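Local coordinates for protein uncharacterized oxidoreductase yvaA (Bacillus subtilis subsp. subtilis, PDB 3GDO) that catalyses the reversible NADPH-dependent reduction of scyllo-inosose to scyllo-inositol and cannot use NADH in place of NADPH, at residues L77-T82 / G105-R110; K96-T101 / V321-G326; G116-V121 / E311-G316; V8-Y13 / P23-L28. All blocks are in the same frame, centred on the assembly; numbering follows the deposited sequence. Where two conformers were deposited one is given.

Overall arrangement
All four contacts gather on the Rossmann domain and its border with the C-terminal domain. Interaction 4 comes first along the chain, joining strand 6-11 to helix 15-26 on one face of the parallel sheet. Interaction 1 pairs helices 78-87 and 102-115 on the other face, its centre about 21 Å from that of interaction 4. Interactions 1 and 2 cross, their segments alternating along the chain; they touch through His-78 and Met-98, centres about 10 Å apart. Interaction 3 falls wholly between the two segments of interaction 2, about 15 Å from it between centres, and Ser-120 OG meets Val-321 O there. Through helices 303-315 and 323-342, interactions 2 and 3 tie the C-terminal part of the chain to the Rossmann domain.

Interaction 1. Residues L77-T82 / G105-R110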
loop_
_atom_site.group_PDB
_atom_site.type_symbol
_atom_site.label_atom_id
_atom_site.label_comp_id
_atom_site.label_asym_id
_atom_site.label_seq_id
_atom_site.Cartn_x
_atom_site.Cartn_y
_atom_site.Cartn_z
ATOM N N LEU B 77 -15.000 -17.809 -26.100
ATOM C CA LEU B 77 -15.844 -18.966 -26.397
ATOM C C LEU B 77 -16.255 -19.830 -25.175
ATOM O O LEU B 77 -16.995 -20.819 -25.312
ATOM C CB LEU B 77 -15.114 -19.829 -27.451
ATOM C CG LEU B 77 -15.876 -20.444 -28.643
ATOM C CD1 LEU B 77 -16.657 -19.413 -29.482
ATOM C CD2 LEU B 77 -14.920 -21.252 -29.548
ATOM N N HIS B 78 -15.805 -19.466 -23.982
ATOM C CA HIS B 78 -15.904 -20.401 -22.861
ATOM C C HIS B 78 -17.273 -20.381 -22.141
ATOM O O HIS B 78 -17.633 -21.335 -21.434
ATOM C CB HIS B 78 -14.789 -20.110 -21.861
ATOM C CG HIS B 78 -15.162 -19.070 -20.871
ATOM N ND1 HIS B 78 -15.612 -17.823 -21.250
ATOM C CD2 HIS B 78 -15.209 -19.099 -19.521
ATOM C CE1 HIS B 78 -15.914 -17.120 -20.172
ATOM N NE2 HIS B 78 -15.679 -17.873 -19.110
ATOM N N TYR B 79 -17.984 -19.259 -22.281
ATOM C CA TYR B 79 -19.316 -19.083 -21.726
ATOM C C TYR B 79 -20.276 -20.030 -22.456
ATOM O O TYR B 79 -21.088 -20.730 -21.840
ATOM C CB TYR B 79 -19.777 -17.636 -21.897
ATOM C CG TYR B 79 -21.240 -17.451 -21.534
ATOM C CD1 TYR B 79 -21.607 -17.059 -20.250
ATOM C CD2 TYR B 79 -22.262 -17.703 -22.469
ATOM C CE1 TYR B 79 -22.941 -16.906 -19.904
ATOM C CE2 TYR B 79 -23.601 -17.553 -22.126
ATOM C CZ TYR B 79 -23.929 -17.159 -20.840
ATOM O OH TYR B 79 -25.242 -17.005 -20.471
ATOM N N GLU B 80 -20.155 -20.025 -23.777
ATOM C CA GLU B 80 -20.854 -20.923 -24.688
ATOM C C GLU B 80 -20.625 -22.393 -24.317
ATOM O O GLU B 80 -21.564 -23.168 -24.162
ATOM C CB GLU B 80 -20.240 -20.699 -26.050
ATOM C CG GLU B 80 -21.154 -20.332 -27.178
ATOM C CD GLU B 80 -20.321 -20.023 -28.407
ATOM O OE1 GLU B 80 -19.660 -18.949 -28.428
ATOM O OE2 GLU B 80 -20.281 -20.875 -29.325
ATOM N N HIS B 81 -19.354 -22.757 -24.186
ATOM C CA HIS B 81 -18.944 -24.105 -23.828
ATOM C C HIS B 81 -19.511 -24.549 -22.478
ATOM O O HIS B 81 -20.048 -25.651 -22.364
ATOM C CB HIS B 81 -17.422 -24.202 -23.832
ATOM C CG HIS B 81 -16.827 -24.271 -25.205
ATOM N ND1 HIS B 81 -15.509 -24.606 -25.429
ATOM C CD2 HIS B 81 -17.380 -24.083 -26.431
ATOM C CE1 HIS B 81 -15.268 -24.600 -26.731
ATOM N NE2 HIS B 81 -16.389 -24.290 -27.362
ATOM N N THR B 82 -19.401 -23.687 -21.475
ATOM C CA THR B 82 -19.921 -23.979 -20.153
ATOM C C THR B 82 -21.445 -24.222 -20.195
ATOM O O THR B 82 -21.928 -25.193 -19.608
ATOM C CB THR B 82 -19.560 -22.874 -19.155
ATOM O OG1 THR B 82 -18.134 -22.654 -19.189
ATOM C CG2 THR B 82 -19.959 -23.268 -17.730
ATOM N N GLY B 105 -22.355 -14.580 -15.269
ATOM C CA GLY B 105 -22.158 -15.556 -14.213
ATOM C C GLY B 105 -23.440 -16.044 -13.536
ATOM O O GLY B 105 -23.561 -17.253 -13.240
ATOM N N GLU B 106 -24.382 -15.127 -13.258
ATOM C CA GLU B 106 -25.679 -15.499 -12.610
ATOM C C GLU B 106 -26.482 -16.423 -13.536
ATOM O O GLU B 106 -27.046 -17.432 -13.081
ATOM C CB GLU B 106 -26.536 -14.278 -12.220
ATOM C CG GLU B 106 -25.963 -13.379 -11.101
ATOM C CD GLU B 106 -26.229 -13.877 -9.663
ATOM O OE1 GLU B 106 -26.720 -15.022 -9.452
ATOM O OE2 GLU B 106 -25.934 -13.092 -8.717
ATOM N N THR B 107 -26.482 -16.086 -14.828
ATOM C CA THR B 107 -27.135 -16.893 -15.857
ATOM C C THR B 107 -26.637 -18.323 -15.839
ATOM O O THR B 107 -27.455 -19.249 -15.901
ATOM C CB THR B 107 -26.999 -16.276 -17.242
ATOM O OG1 THR B 107 -27.559 -14.967 -17.189
ATOM C CG2 THR B 107 -27.770 -17.086 -18.316
ATOM N N LEU B 108 -25.316 -18.512 -15.722
ATOM C CA LEU B 108 -24.779 -19.875 -15.675
ATOM C C LEU B 108 -25.195 -20.548 -14.408
ATOM O O LEU B 108 -25.513 -21.743 -14.414
ATOM C CB LEU B 108 -23.240 -19.937 -15.823
ATOM C CG LEU B 108 -22.634 -19.344 -17.095
ATOM C CD1 LEU B 108 -21.062 -19.297 -17.027
ATOM C CD2 LEU B 108 -23.108 -20.067 -18.351
ATOM N N LYS B 109 -25.174 -19.800 -13.306
ATOM C CA LYS B 109 -25.542 -20.384 -12.024
ATOM C C LYS B 109 -27.003 -20.876 -12.048
ATOM O O LYS B 109 -27.314 -21.922 -11.504
ATOM C CB LYS B 109 -25.359 -19.397 -10.859
ATOM C CG LYS B 109 -25.405 -20.080 -9.491
ATOM C CD LYS B 109 -25.327 -19.062 -8.363
ATOM C CE LYS B 109 -26.663 -18.349 -8.154
ATOM N NZ LYS B 109 -27.512 -19.222 -7.270
ATOM N N ARG B 110 -27.885 -20.095 -12.648
ATOM C CA ARG B 110 -29.308 -20.446 -12.620
ATOM C C ARG B 110 -29.550 -21.662 -13.516
ATOM O O ARG B 110 -30.254 -22.585 -13.118
ATOM C CB ARG B 110 -30.193 -19.253 -12.968
ATOM C CG ARG B 110 -30.622 -18.512 -11.717
ATOM C CD ARG B 110 -31.502 -17.316 -12.040
ATOM N NE ARG B 110 -30.714 -16.131 -12.375
ATOM C CZ ARG B 110 -30.476 -15.690 -13.614
ATOM N NH1 ARG B 110 -29.752 -14.587 -13.789
ATOM N NH2 ARG B 110 -30.956 -16.340 -14.674
#
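Tyr-79 and Leu-108 meet because each first torsion throws its side chain into the gap between the two helices. In Tyr-79, CG stands opposite the backbone N (chi1 171°), which carries the ring out toward helix 102-115; in Leu-108, CG lies beside the backbone N and the two methyls are presented to the tyrosine. The methyl CD2 sits over one face of the ring, 4.0 Å from the Tyr-79 centroid and 29° off the ring normal, a CH-pi contact. It is displaced toward one side of the ring, for Leu-108 CD2 comes within 3.5 Å of Tyr-79 CE1. Beyond the ring the hydroxyl abuts a methyl, with Thr-107 CG2 at 3.3 Å from Tyr-79 OH. That threonine's hydroxyl is occupied elsewhere, on the carbonyl of Glu-103 in its own helix. Leu-108 CD1 lies 4.2 Å from Thr-82 CG2, while Thr-82 OG1 turns back to bond His-78 O at 2.7 Å. That carbonyl also takes Thr-82 N, the two donors arriving from opposite faces of its plane. Were Tyr-79 cut back to an alanine, no ring would lie under Leu-108 CD2, and a gap beside Thr-107 is likely to open between the helices. The short segments run nearly parallel, 12° between directions and 11.2 Å between axes, a separation bridged here by Tyr-79 and Leu-108. Helices 78-87 and 102-115 lie together on one face of the Rossmann sheet, where Thr-82 and Leu-108 both rest on Met-94 of strand 91-95 and Leu-119 of strand 119-122.

Interaction 2. Residues K96-T101 / V321-G326; sequences KPMTAT and VTAEEG
Met-98, which packs on Ala-323 and Gly-326, directly follows the Lys-96–Pro-97 pair of the Glu-Lys-Pro signature of the Gfo/Idh/MocA family, with a cis peptide bond before the proline. The contact therefore joins the loop leaving strand 91-95 of the Rossmann domain to the start of helix 323-342 from the C-terminal part of the chain. The methionine chain is extended throughout, its CG opposite the backbone N (chi1 -174°), and so it reaches along the first helical turn. Its SD lies 3.7 Å from Gly-326 C and 3.8 Å from Ala-323 O, and its methyl CE ends 4.3 Å from Ala-323 CB. Glycine suits this place: a beta carbon on Gly-326 would point at the sulfur and stand only about 3.1 Å from Met-98 SD. Between the two backbones one water forms a bridge, accepting from Met-98 N at 3.3 Å and donating to Gly-326 O at 3.1 Å. The helix start is itself well fixed. Thr-322 and Glu-325 form a capping box, Glu-325 N giving to Thr-322 OG1 at 3.2 Å and Thr-322 N to Glu-325 OE1, which it meets from above the carboxylate plane. That same OE1 also pairs with Arg-126, whose charge is likely to favour the ionised carboxylate. On the loop side, His-78 NE2 bonds Met-98 O. Across the junction itself no direct hydrogen bond forms: the thioether's packing on the helix backbone and on Ala-323, with one shared water, does the joining, so the fit depends on shape more than on charge.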
loop_
_atom_site.group_PDB
_atom_site.type_symbol
_atom_site.label_atom_id
_atom_site.label_comp_id
_atom_site.label_asym_id
_atom_site.label_seq_id
_atom_site.Cartn_x
_atom_site.Cartn_y
_atom_site.Cartn_z
ATOM N N LYS B 96 -10.748 -19.252 -13.517
ATOM C CA LYS B 96 -10.920 -17.835 -13.184
ATOM C C LYS B 96 -10.382 -16.988 -14.363
ATOM O O LYS B 96 -9.594 -17.480 -15.141
ATOM C CB LYS B 96 -10.216 -17.462 -11.879
ATOM C CG LYS B 96 -8.829 -18.056 -11.657
ATOM C CD LYS B 96 -7.780 -17.561 -12.658
ATOM C CE LYS B 96 -7.594 -16.071 -12.597
ATOM N NZ LYS B 96 -6.487 -15.669 -13.471
ATOM N N PRO B 97 -10.852 -15.743 -14.546
ATOM C CA PRO B 97 -11.990 -15.130 -13.919
ATOM C C PRO B 97 -13.208 -15.769 -14.540
ATOM O O PRO B 97 -13.203 -16.037 -15.738
ATOM C CB PRO B 97 -11.856 -13.664 -14.332
ATOM C CG PRO B 97 -11.219 -13.738 -15.709
ATOM C CD PRO B 97 -10.238 -14.861 -15.567
ATOM N N MET B 98 -14.219 -16.042 -13.722
ATOM C CA MET B 98 -15.425 -16.776 -14.157
ATOM C C MET B 98 -15.981 -16.268 -15.509
ATOM O O MET B 98 -16.002 -17.016 -16.482
ATOM C CB MET B 98 -16.476 -16.723 -13.031
ATOM C CG MET B 98 -17.752 -17.544 -13.240
ATOM S SD MET B 98 -18.931 -17.218 -11.886
ATOM C CE MET B 98 -20.150 -18.450 -12.432
ATOM N N THR B 99 -16.415 -15.012 -15.562
ATOM C CA THR B 99 -16.879 -14.378 -16.814
ATOM C C THR B 99 -16.483 -12.897 -16.787
ATOM O O THR B 99 -15.981 -12.429 -15.777
ATOM C CB THR B 99 -18.418 -14.420 -16.935
ATOM O OG1 THR B 99 -18.993 -13.978 -15.704
ATOM C CG2 THR B 99 -18.916 -15.838 -17.255
ATOM N N ALA B 100 -16.764 -12.143 -17.850
ATOM C CA ALA B 100 -16.547 -10.700 -17.817
ATOM C C ALA B 100 -17.556 -9.930 -16.939
ATOM O O ALA B 100 -17.217 -8.901 -16.343
ATOM C CB ALA B 100 -16.513 -10.121 -19.247
ATOM N N THR B 101 -18.807 -10.406 -16.874
ATOM C CA THR B 101 -19.838 -9.686 -16.115
ATOM C C THR B 101 -20.487 -10.606 -15.103
ATOM O O THR B 101 -20.529 -11.841 -15.288
ATOM C CB THR B 101 -20.968 -9.036 -17.013
ATOM O OG1 THR B 101 -21.671 -10.057 -17.716
ATOM C CG2 THR B 101 -20.407 -8.025 -18.040
ATOM N N VAL B 321 -15.205 -24.322 -4.126
ATOM C CA VAL B 321 -15.476 -22.940 -4.530
ATOM C C VAL B 321 -16.847 -23.018 -5.181
ATOM O O VAL B 321 -17.067 -23.916 -5.980
ATOM C CB VAL B 321 -14.437 -22.413 -5.582
ATOM C CG1 VAL B 321 -14.756 -20.992 -5.960
ATOM C CG2 VAL B 321 -12.923 -22.551 -5.090
ATOM N N THR B 322 -17.746 -22.074 -4.912
ATOM C CA THR B 322 -19.104 -22.151 -5.449
ATOM C C THR B 322 -19.290 -21.110 -6.541
ATOM O O THR B 322 -18.527 -20.171 -6.625
ATOM C CB THR B 322 -20.183 -21.839 -4.341
ATOM O OG1 THR B 322 -20.034 -20.485 -3.899
ATOM C CG2 THR B 322 -20.061 -22.801 -3.110
ATOM N N ALA B 323 -20.345 -21.250 -7.339
ATOM C CA ALA B 323 -20.626 -20.336 -8.414
ATOM C C ALA B 323 -20.859 -18.933 -7.881
ATOM O O ALA B 323 -20.371 -17.966 -8.484
ATOM C CB ALA B 323 -21.822 -20.811 -9.262
ATOM N N GLU B 324 -21.614 -18.843 -6.783
ATOM C CA GLU B 324 -21.868 -17.596 -6.051
ATOM C C GLU B 324 -20.580 -16.852 -5.655
ATOM O O GLU B 324 -20.496 -15.642 -5.822
ATOM C CB GLU B 324 -22.660 -17.895 -4.760
ATOM C CG GLU B 324 -23.351 -16.687 -4.133
ATOM C CD GLU B 324 -24.020 -15.743 -5.170
ATOM O OE1 GLU B 324 -24.809 -16.196 -6.076
ATOM O OE2 GLU B 324 -23.720 -14.526 -5.099
ATOM N N GLU B 325 -19.626 -17.581 -5.080
ATOM C CA GLU B 325 -18.346 -16.985 -4.703
ATOM C C GLU B 325 -17.598 -16.483 -5.961
ATOM O O GLU B 325 -17.113 -15.358 -5.971
ATOM C CB GLU B 325 -17.510 -17.973 -3.896
ATOM C CG GLU B 325 -18.105 -18.286 -2.515
ATOM C CD GLU B 325 -17.505 -19.564 -1.967
ATOM O OE1 GLU B 325 -16.728 -20.226 -2.710
ATOM O OE2 GLU B 325 -17.785 -19.916 -0.813
ATOM N N GLY B 326 -17.611 -17.285 -7.033
ATOM C CA GLY B 326 -17.082 -16.869 -8.333
ATOM C C GLY B 326 -17.726 -15.588 -8.822
ATOM O O GLY B 326 -17.039 -14.638 -9.223
HETATM O O HOH W 1 -14.383 -15.629 -10.501
#

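Interaction 3. Residues G116-V121 / E311-G316; sequences GVLLSV and ESIREG
Leu-118 meets the helix through one methyl, CD1, which settles on the backbone between Ser-312 and Ile-313. This is the close part of the contact: CD1 is 3.6 Å from Ser-312 O and 3.7 Å from Ser-312 CB, and it lies 3.8 Å from Ile-313 N. The isoleucine side chain passes a little farther off, its CG1 4.1 Å from Leu-118 CD1. With CG beside the backbone N (chi1 -62°), Leu-118, the residue just before strand 119-122, directs its branch out toward helix 303-315. Ser-312 turns its hydroxyl to Ala-317 O just beyond its helix, leaving its CB to face the leucine, and Ile-313 continues onto His-91 and Ile-6.

The margins are loose by comparison. Gly-116, closing helix 102-115 in a Schellman motif, and Gly-316, following helix 303-315, are exposed, and neither meets the other segment. Arg-314 points from the helix away from Leu-118 and is held instead by a salt bridge to Glu-67 and a bond to Asp-4 O. Leu-118 itself is only partly buried, though backbone bonds to Val-92 of strand 91-95 hold the Leu-118 backbone in place, and Leu-119 turns to the other side, onto Leu-108. No hydrogen bond or charge pair links the two segments, so the contact is van der Waals packing of one leucine methyl against the helix backbone.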
loop_
_atom_site.group_PDB
_atom_site.type_symbol
_atom_site.label_atom_id
_atom_site.label_comp_id
_atom_site.label_asym_id
_atom_site.label_seq_id
_atom_site.Cartn_x
_atom_site.Cartn_y
_atom_site.Cartn_z
ATOM N N GLY B 116 -29.581 -29.265 -12.045
ATOM C CA GLY B 116 -29.120 -30.183 -11.002
ATOM C C GLY B 116 -27.655 -30.574 -11.088
ATOM O O GLY B 116 -27.251 -31.649 -10.628
ATOM N N VAL B 117 -26.844 -29.693 -11.667
ATOM C CA VAL B 117 -25.418 -29.985 -11.852
ATOM C C VAL B 117 -24.515 -29.081 -10.976
ATOM O O VAL B 117 -24.919 -27.973 -10.608
ATOM C CB VAL B 117 -25.016 -29.881 -13.360
ATOM C CG1 VAL B 117 -25.653 -31.009 -14.155
ATOM C CG2 VAL B 117 -25.421 -28.544 -13.951
ATOM N N LEU B 118 -23.322 -29.578 -10.636
ATOM C CA LEU B 118 -22.345 -28.802 -9.879
ATOM C C LEU B 118 -21.542 -27.864 -10.782
ATOM O O LEU B 118 -20.951 -28.300 -11.781
ATOM C CB LEU B 118 -21.402 -29.750 -9.140
ATOM C CG LEU B 118 -22.157 -30.624 -8.138
ATOM C CD1 LEU B 118 -21.229 -31.674 -7.549
ATOM C CD2 LEU B 118 -22.820 -29.743 -7.012
ATOM N N LEU B 119 -21.518 -26.590 -10.421
ATOM C CA LEU B 119 -20.753 -25.569 -11.142
ATOM C C LEU B 119 -19.749 -24.925 -10.180
ATOM O O LEU B 119 -20.128 -24.363 -9.125
ATOM C CB LEU B 119 -21.680 -24.517 -11.746
ATOM C CG LEU B 119 -20.984 -23.398 -12.527
ATOM C CD1 LEU B 119 -20.166 -23.944 -13.708
ATOM C CD2 LEU B 119 -21.972 -22.357 -12.982
ATOM N N SER B 120 -18.464 -25.052 -10.515
ATOM C CA SER B 120 -17.399 -24.499 -9.683
ATOM C C SER B 120 -16.440 -23.642 -10.559
ATOM O O SER B 120 -16.519 -23.662 -11.822
ATOM C CB SER B 120 -16.664 -25.631 -8.980
ATOM O OG SER B 120 -15.749 -25.163 -7.985
ATOM N N VAL B 121 -15.582 -22.866 -9.888
ATOM C CA VAL B 121 -14.638 -21.953 -10.562
ATOM C C VAL B 121 -13.288 -22.257 -9.938
ATOM O O VAL B 121 -13.197 -22.387 -8.740
ATOM C CB VAL B 121 -15.025 -20.479 -10.354
ATOM C CG1 VAL B 121 -13.964 -19.512 -11.009
ATOM C CG2 VAL B 121 -16.395 -20.214 -10.960
ATOM N N GLU B 311 -15.352 -35.213 -3.832
ATOM C CA GLU B 311 -16.301 -35.391 -2.708
ATOM C C GLU B 311 -17.658 -34.724 -2.926
ATOM O O GLU B 311 -18.670 -35.265 -2.466
ATOM C CB GLU B 311 -15.657 -35.082 -1.347
ATOM C CG GLU B 311 -14.487 -36.059 -1.071
ATOM C CD GLU B 311 -13.646 -35.765 0.168
ATOM O OE1 GLU B 311 -13.738 -34.653 0.719
ATOM O OE2 GLU B 311 -12.864 -36.668 0.591
ATOM N N SER B 312 -17.716 -33.598 -3.656
ATOM C CA SER B 312 -19.009 -33.030 -4.048
ATOM C C SER B 312 -19.770 -33.923 -5.028
ATOM O O SER B 312 -20.975 -34.084 -4.902
ATOM C CB SER B 312 -18.872 -31.646 -4.683
ATOM O OG SER B 312 -18.276 -30.736 -3.772
ATOM N N ILE B 313 -19.066 -34.456 -6.020
ATOM C CA ILE B 313 -19.692 -35.258 -7.071
ATOM C C ILE B 313 -20.282 -36.578 -6.516
ATOM O O ILE B 313 -21.449 -36.895 -6.782
ATOM C CB ILE B 313 -18.690 -35.541 -8.250
ATOM C CG1 ILE B 313 -18.445 -34.239 -9.048
ATOM C CG2 ILE B 313 -19.233 -36.617 -9.177
ATOM C CD1 ILE B 313 -17.218 -34.305 -10.009
ATOM N N ARG B 314 -19.459 -37.305 -5.751
ATOM C CA ARG B 314 -19.753 -38.652 -5.262
ATOM C C ARG B 314 -20.573 -38.687 -3.940
ATOM O O ARG B 314 -21.451 -39.555 -3.767
ATOM C CB ARG B 314 -18.426 -39.417 -5.052
ATOM C CG ARG B 314 -17.720 -39.855 -6.339
ATOM C CD ARG B 314 -18.496 -40.969 -6.996
ATOM N NE ARG B 314 -17.807 -41.547 -8.145
ATOM C CZ ARG B 314 -18.162 -41.313 -9.399
ATOM N NH1 ARG B 314 -19.176 -40.509 -9.655
ATOM N NH2 ARG B 314 -17.482 -41.860 -10.401
ATOM N N GLU B 315 -20.268 -37.758 -3.023
ATOM C CA GLU B 315 -20.766 -37.770 -1.653
ATOM C C GLU B 315 -21.745 -36.611 -1.408
ATOM O O GLU B 315 -22.418 -36.572 -0.391
ATOM C CB GLU B 315 -19.565 -37.751 -0.679
ATOM C CG GLU B 315 -18.786 -39.095 -0.631
ATOM C CD GLU B 315 -17.253 -38.983 -0.475
ATOM O OE1 GLU B 315 -16.761 -38.642 0.623
ATOM O OE2 GLU B 315 -16.530 -39.286 -1.462
ATOM N N GLY B 316 -21.801 -35.654 -2.337
ATOM C CA GLY B 316 -22.701 -34.496 -2.175
ATOM C C GLY B 316 -22.238 -33.405 -1.199
ATOM O O GLY B 316 -22.979 -32.428 -0.948
#

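Interaction 4. Residues V8-Y13 / P23-L28; sequences VGILGY and PLLDVL
Leu-25 is the single helix residue that touches the strand here, and it does so with one methyl. Its CD1 lies 4.2 Å from Val-8 CG1 and likewise 4.2 Å from Ile-10 CD1, so the leucine end is seated on a pair of branched side chains two residues apart on the same face of strand 6-11. Val-8 CG1 extends opposite the backbone N (chi1 179°), whereas Ile-10 reaches the same methyl through the far end of an extended chain. These are ordinary van der Waals distances, purely apolar, and all three residues are buried.

The next shell fixes both partners. Val-8 is tied by backbone bonds to strand 31-37, and Gly-9 to Leu-68 and Ile-70 of strand 68-71, which holds the strand in the middle of the sheet. Leu-25 sits near the end of helix 15-26, which is kinked at Pro-23 and Leu-24; beyond it Leu-28 N bonds back to Leu-25 O at 3.1 Å. Past the strand comes Gly-12, at backbone angles where any side chain would jam against the preceding carbonyl. It opens a GxGxxG sequence, consistent with the dinucleotide-binding turn of a Rossmann fold.

Strand 6-11, helix 15-26 and strand 31-37 together make the first beta-alpha-beta unit, and the contact packs its helix against its opening strand. Leu-25 also rests on Ile-33 of the second strand and, on another side, on Tyr-306 of helix 303-315, which shares this face of the sheet.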
loop_
_atom_site.group_PDB
_atom_site.type_symbol
_atom_site.label_atom_id
_atom_site.label_comp_id
_atom_site.label_asym_id
_atom_site.label_seq_id
_atom_site.Cartn_x
_atom_site.Cartn_y
_atom_site.Cartn_z
ATOM N N VAL B 8 -13.515 -37.788 -16.755
ATOM C CA VAL B 8 -13.296 -36.365 -17.045
ATOM C C VAL B 8 -13.118 -36.115 -18.529
ATOM O O VAL B 8 -12.442 -36.877 -19.205
ATOM C CB VAL B 8 -12.044 -35.863 -16.281
ATOM C CG1 VAL B 8 -11.755 -34.365 -16.565
ATOM C CG2 VAL B 8 -12.202 -36.166 -14.780
ATOM N N GLY B 9 -13.736 -35.042 -19.014
ATOM C CA GLY B 9 -13.413 -34.456 -20.315
ATOM C C GLY B 9 -12.775 -33.075 -20.126
ATOM O O GLY B 9 -13.325 -32.216 -19.405
ATOM N N ILE B 10 -11.601 -32.863 -20.732
ATOM C CA ILE B 10 -10.912 -31.551 -20.661
ATOM C C ILE B 10 -11.063 -30.741 -21.941
ATOM O O ILE B 10 -10.697 -31.199 -23.027
ATOM C CB ILE B 10 -9.418 -31.681 -20.321
ATOM C CG1 ILE B 10 -9.236 -32.498 -19.052
ATOM C CG2 ILE B 10 -8.757 -30.263 -20.183
ATOM C CD1 ILE B 10 -7.787 -32.901 -18.773
ATOM N N LEU B 11 -11.618 -29.546 -21.827
ATOM C CA LEU B 11 -11.774 -28.705 -22.994
ATOM C C LEU B 11 -10.542 -27.802 -23.159
ATOM O O LEU B 11 -10.324 -26.904 -22.362
ATOM C CB LEU B 11 -13.038 -27.856 -22.919
ATOM C CG LEU B 11 -14.418 -28.523 -22.867
ATOM C CD1 LEU B 11 -15.485 -27.461 -23.190
ATOM C CD2 LEU B 11 -14.537 -29.729 -23.828
ATOM N N GLY B 12 -9.743 -28.073 -24.201
ATOM C CA GLY B 12 -8.545 -27.254 -24.499
ATOM C C GLY B 12 -7.319 -27.846 -23.842
ATOM O O GLY B 12 -7.369 -28.302 -22.708
ATOM N N TYR B 13 -6.210 -27.870 -24.574
ATOM C CA TYR B 13 -4.990 -28.433 -24.047
ATOM C C TYR B 13 -3.772 -27.504 -24.305
ATOM O O TYR B 13 -2.680 -27.955 -24.684
ATOM C CB TYR B 13 -4.798 -29.826 -24.624
ATOM C CG TYR B 13 -3.898 -30.706 -23.813
ATOM C CD1 TYR B 13 -4.280 -31.131 -22.538
ATOM C CD2 TYR B 13 -2.669 -31.133 -24.316
ATOM C CE1 TYR B 13 -3.444 -31.948 -21.776
ATOM C CE2 TYR B 13 -1.835 -31.961 -23.564
ATOM C CZ TYR B 13 -2.243 -32.362 -22.287
ATOM O OH TYR B 13 -1.439 -33.181 -21.512
ATOM N N PRO B 23 -1.788 -32.454 -15.041
ATOM C CA PRO B 23 -0.859 -33.122 -14.144
ATOM C C PRO B 23 -1.449 -33.373 -12.755
ATOM O O PRO B 23 -1.061 -34.333 -12.088
ATOM C CB PRO B 23 0.298 -32.118 -14.049
ATOM C CG PRO B 23 0.283 -31.403 -15.298
ATOM C CD PRO B 23 -1.158 -31.291 -15.697
ATOM N N LEU B 24 -2.346 -32.507 -12.295
ATOM C CA LEU B 24 -2.940 -32.687 -10.967
ATOM C C LEU B 24 -3.973 -33.829 -11.004
ATOM O O LEU B 24 -3.995 -34.703 -10.123
ATOM C CB LEU B 24 -3.592 -31.392 -10.496
ATOM C CG LEU B 24 -2.660 -30.182 -10.342
ATOM C CD1 LEU B 24 -3.404 -28.976 -9.819
ATOM C CD2 LEU B 24 -1.471 -30.518 -9.438
ATOM N N LEU B 25 -4.822 -33.802 -12.031
ATOM C CA LEU B 25 -5.859 -34.822 -12.215
ATOM C C LEU B 25 -5.196 -36.181 -12.367
ATOM O O LEU B 25 -5.614 -37.149 -11.748
ATOM C CB LEU B 25 -6.769 -34.491 -13.398
ATOM C CG LEU B 25 -7.714 -33.282 -13.241
ATOM C CD1 LEU B 25 -8.338 -32.863 -14.570
ATOM C CD2 LEU B 25 -8.810 -33.603 -12.255
ATOM N N ASP B 26 -4.095 -36.207 -13.107
ATOM C CA ASP B 26 -3.256 -37.395 -13.299
ATOM C C ASP B 26 -2.779 -38.112 -12.028
ATOM O O ASP B 26 -2.618 -39.328 -12.056
ATOM C CB ASP B 26 -2.056 -37.031 -14.188
ATOM C CG ASP B 26 -1.194 -38.229 -14.543
ATOM O OD1 ASP B 26 -1.679 -39.087 -15.303
ATOM O OD2 ASP B 26 -0.030 -38.306 -14.081
ATOM N N VAL B 27 -2.509 -37.402 -10.931
ATOM C CA VAL B 27 -2.025 -38.118 -9.730
ATOM C C VAL B 27 -3.135 -38.555 -8.760
ATOM O O VAL B 27 -2.858 -39.176 -7.745
ATOM C CB VAL B 27 -0.879 -37.390 -8.962
ATOM C CG1 VAL B 27 0.302 -37.118 -9.884
ATOM C CG2 VAL B 27 -1.388 -36.088 -8.319
ATOM N N LEU B 28 -4.376 -38.206 -9.055
ATOM C CA LEU B 28 -5.482 -38.519 -8.159
ATOM C C LEU B 28 -6.264 -39.749 -8.651
ATOM O O LEU B 28 -6.921 -39.680 -9.678
ATOM C CB LEU B 28 -6.422 -37.306 -8.063
ATOM C CG LEU B 28 -5.821 -36.072 -7.372
ATOM C CD1 LEU B 28 -6.784 -34.916 -7.422
ATOM C CD2 LEU B 28 -5.430 -36.424 -5.935
#